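Local coordinates for extracellular protein 11-1 (Passalora fulva, PDB 6ZUQ) that is a secreted zinc-binding protein of a fungal tomato pathogen, probably an effector acting outside the fungal cell, its exact role being unsettled, at residues C29-L34 / P58-A63. Sequence-based numbering, arbitrary orientation.
Sequences CSYDSL and PKIQEA
Pro58 sets its CB over one face of the Tyr31 ring, a CH-pi contact in which CB lies 4.2 Å from the ring centroid and 22° off the ring normal, displaced toward the rim. Ile60 meets the same ring at its edge, CD1 coming 3.8 Å from Tyr31 CE1. With CG1 of Ile60 anti to the carbonyl carbon (chi1 -55°) and the chain extended beyond it, CD1 reaches the other segment, where it also lies 3.5 Å from Cys29 O. The same Pro58 CB also packs against Leu34, 3.8 Å from Leu34 CB. The phenol end is tied to the strand by one water, which lies 2.7 Å from Tyr31 OH and accepts from Ile60 N at 2.8 Å. Ser30 caps helix 31-39: its OG takes the Ser33 N-H (3.0 Å, 157°), while Ser30 O receives both Leu34 N and Ser33 OG from one face of its plane. Outward, Cys29 SG forms a disulfide with Cys76 of strand 71-86, the sheet neighbour of edge strand 57-64, and the Cys29 side chain lies about 4 Å from a bound zinc ion. With no direct hydrogen bond joining the segments, the start of helix 31-39 rests on the edge strand of the four-stranded antiparallel sheet through apolar packing and a single water bridge.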
ATOM      1  N   CYS A  29     -14.137  -0.538 -11.220  1.00 41.98           N
ATOM      2  CA  CYS A  29     -13.706  -0.313  -9.834  1.00 44.17           C
ATOM      3  C   CYS A  29     -14.745   0.576  -9.164  1.00 40.47           C
ATOM      4  O   CYS A  29     -15.259   1.538  -9.778  1.00 42.93           O
ATOM      5  CB  CYS A  29     -12.319   0.358  -9.766  1.00 42.81           C
ATOM      6  SG  CYS A  29     -11.051  -0.504 -10.726  0.55 46.53           S
ATOM      7  N   SER A  30     -14.978   0.319  -7.902  1.00 44.36           N
ATOM      8  CA  SER A  30     -15.857   1.153  -7.050  1.00 44.51           C
ATOM      9  C   SER A  30     -15.100   1.522  -5.785  1.00 41.73           C
ATOM     10  O   SER A  30     -14.120   0.839  -5.431  1.00 42.71           O
ATOM     11  CB  SER A  30     -17.129   0.423  -6.739  1.00 42.12           C
ATOM     12  OG  SER A  30     -16.920  -0.712  -5.897  1.00 46.74           O
ATOM     13  N   TYR A  31     -15.515   2.578  -5.116  1.00 42.21           N
ATOM     14  CA  TYR A  31     -14.988   3.000  -3.805  1.00 39.11           C
ATOM     15  C   TYR A  31     -15.200   1.873  -2.795  1.00 42.70           C
ATOM     16  O   TYR A  31     -14.302   1.610  -1.978  1.00 41.49           O
ATOM     17  CB  TYR A  31     -15.540   4.360  -3.403  1.00 43.71           C
ATOM     18  CG  TYR A  31     -14.869   5.534  -4.094  1.00 57.02           C
ATOM     19  CD1 TYR A  31     -14.112   5.362  -5.278  1.00 66.83           C
ATOM     20  CD2 TYR A  31     -14.931   6.827  -3.551  1.00 61.26           C
ATOM     21  CE1 TYR A  31     -13.475   6.434  -5.908  1.00 69.10           C
ATOM     22  CE2 TYR A  31     -14.258   7.895  -4.147  1.00 68.25           C
ATOM     23  CZ  TYR A  31     -13.551   7.695  -5.331  1.00 63.41           C
ATOM     24  OH  TYR A  31     -12.941   8.731  -5.949  1.00 59.96           O
ATOM     25  N   ASP A  32     -16.323   1.162  -2.918  1.00 42.13           N
ATOM     26  CA  ASP A  32     -16.746   0.035  -2.056  1.00 40.30           C
ATOM     27  C   ASP A  32     -15.768  -1.120  -2.218  1.00 49.05           C
ATOM     28  O   ASP A  32     -15.328  -1.691  -1.238  1.00 41.87           O
ATOM     29  CB  ASP A  32     -18.122  -0.396  -2.486  1.00 47.28           C
ATOM     30  CG  ASP A  32     -18.925  -1.102  -1.433  1.00 66.18           C
ATOM     31  OD1 ASP A  32     -18.423  -2.128  -0.926  1.00 64.23           O
ATOM     32  OD2 ASP A  32     -20.103  -0.645  -1.172  1.00 68.80           O
ATOM     33  N   SER A  33     -15.439  -1.520  -3.451  1.00 42.28           N
ATOM     34  CA  SER A  33     -14.560  -2.682  -3.680  1.00 40.97           C
ATOM     35  C   SER A  33     -13.135  -2.341  -3.242  1.00 33.82           C
ATOM     36  O   SER A  33     -12.406  -3.279  -2.847  1.00 39.88           O
ATOM     37  CB  SER A  33     -14.606  -3.091  -5.128  1.00 40.34           C
ATOM     38  OG  SER A  33     -14.044  -2.034  -5.923  1.00 48.55           O
ATOM     39  N   LEU A  34     -12.690  -1.104  -3.385  1.00 35.54           N
ATOM     40  CA  LEU A  34     -11.334  -0.712  -2.969  1.00 34.11           C
ATOM     41  C   LEU A  34     -11.275  -0.650  -1.437  1.00 37.24           C
ATOM     42  O   LEU A  34     -10.270  -1.022  -0.853  1.00 30.84           O
ATOM     43  CB  LEU A  34     -10.941   0.627  -3.607  1.00 31.23           C
ATOM     44  CG  LEU A  34     -10.626   0.547  -5.095  1.00 31.00           C
ATOM     45  CD1 LEU A  34     -10.567   1.917  -5.697  1.00 32.12           C
ATOM     46  CD2 LEU A  34      -9.340  -0.255  -5.328  1.00 34.47           C
ATOM     47  N   PRO A  58      -9.773   5.522  -1.297  1.00 37.94           N
ATOM     48  CA  PRO A  58      -9.830   4.971  -2.662  1.00 36.92           C
ATOM     49  C   PRO A  58      -9.612   6.015  -3.745  1.00 38.93           C
ATOM     50  O   PRO A  58      -9.889   7.167  -3.555  1.00 35.97           O
ATOM     51  CB  PRO A  58     -11.230   4.342  -2.779  1.00 41.63           C
ATOM     52  CG  PRO A  58     -11.776   4.340  -1.393  1.00 45.69           C
ATOM     53  CD  PRO A  58     -11.103   5.530  -0.707  1.00 42.08           C
ATOM     54  N   LYS A  59      -9.008   5.608  -4.862  1.00 32.09           N
ATOM     55  CA  LYS A  59      -8.735   6.511  -5.993  1.00 34.44           C
ATOM     56  C   LYS A  59      -8.869   5.725  -7.301  1.00 36.63           C
ATOM     57  O   LYS A  59      -8.469   4.540  -7.374  1.00 32.31           O
ATOM     58  CB  LYS A  59      -7.385   7.167  -5.845  1.00 38.24           C
ATOM     59  CG  LYS A  59      -7.079   8.207  -6.900  1.00 47.50           C
ATOM     60  CD  LYS A  59      -5.771   9.064  -6.586  1.00 62.09           C
ATOM     61  CE  LYS A  59      -4.520   8.165  -6.483  1.00 71.30           C
ATOM     62  NZ  LYS A  59      -3.288   8.962  -6.185  1.00 66.13           N
ATOM     63  N   ILE A  60      -9.486   6.346  -8.298  1.00 35.90           N
ATOM     64  CA  ILE A  60      -9.668   5.776  -9.670  1.00 35.86           C
ATOM     65  C   ILE A  60      -9.056   6.756 -10.675  1.00 40.44           C
ATOM     66  O   ILE A  60      -9.376   7.933 -10.642  1.00 39.38           O
ATOM     67  CB  ILE A  60     -11.135   5.427  -9.934  1.00 39.51           C
ATOM     68  CG1 ILE A  60     -11.721   4.488  -8.865  1.00 45.36           C
ATOM     69  CG2 ILE A  60     -11.330   4.813 -11.332  1.00 48.01           C
ATOM     70  CD1 ILE A  60     -13.237   4.258  -8.961  1.00 45.15           C
ATOM     71  N   GLN A  61      -8.153   6.287 -11.497  1.00 36.25           N
ATOM     72  CA  GLN A  61      -7.434   7.082 -12.521  1.00 38.38           C
ATOM     73  C   GLN A  61      -7.639   6.373 -13.875  1.00 41.94           C
ATOM     74  O   GLN A  61      -7.644   5.131 -13.954  1.00 33.43           O
ATOM     75  CB  GLN A  61      -5.915   7.164 -12.289  1.00 39.95           C
ATOM     76  CG  GLN A  61      -5.460   7.966 -11.089  1.00 46.40           C
ATOM     77  CD  GLN A  61      -3.970   7.730 -10.876  1.00 48.39           C
ATOM     78  OE1 GLN A  61      -3.095   8.264 -11.584  1.00 43.81           O
ATOM     79  NE2 GLN A  61      -3.664   6.785 -10.004  1.00 43.95           N
ATOM     80  N   GLU A  62      -7.785   7.174 -14.930  1.00 34.81           N
ATOM     81  CA  GLU A  62      -8.050   6.688 -16.294  1.00 38.20           C
ATOM     82  C   GLU A  62      -7.242   7.544 -17.260  1.00 35.69           C
ATOM     83  O   GLU A  62      -7.226   8.719 -17.129  1.00 37.01           O
ATOM     84  CB  GLU A  62      -9.569   6.788 -16.549  1.00 41.01           C
ATOM     85  CG  GLU A  62     -10.041   6.467 -17.962  1.00 47.86           C
ATOM     86  CD  GLU A  62     -11.520   6.765 -18.209  1.00 49.38           C
ATOM     87  OE1 GLU A  62     -12.427   6.177 -17.513  1.00 44.92           O
ATOM     88  OE2 GLU A  62     -11.800   7.628 -19.031  1.00 54.16           O
ATOM     89  N   ALA A  63      -6.672   6.924 -18.287  1.00 41.65           N
ATOM     90  CA  ALA A  63      -5.973   7.622 -19.380  1.00 38.05           C
ATOM     91  C   ALA A  63      -5.997   6.728 -20.627  1.00 35.42           C
ATOM     92  O   ALA A  63      -5.837   5.520 -20.526  1.00 37.26           O
ATOM     93  CB  ALA A  63      -4.592   7.975 -18.956  1.00 34.73           C
TER
HETATM   94  O   HOH W   1     -10.790   8.751  -7.616  1.00 44.81           O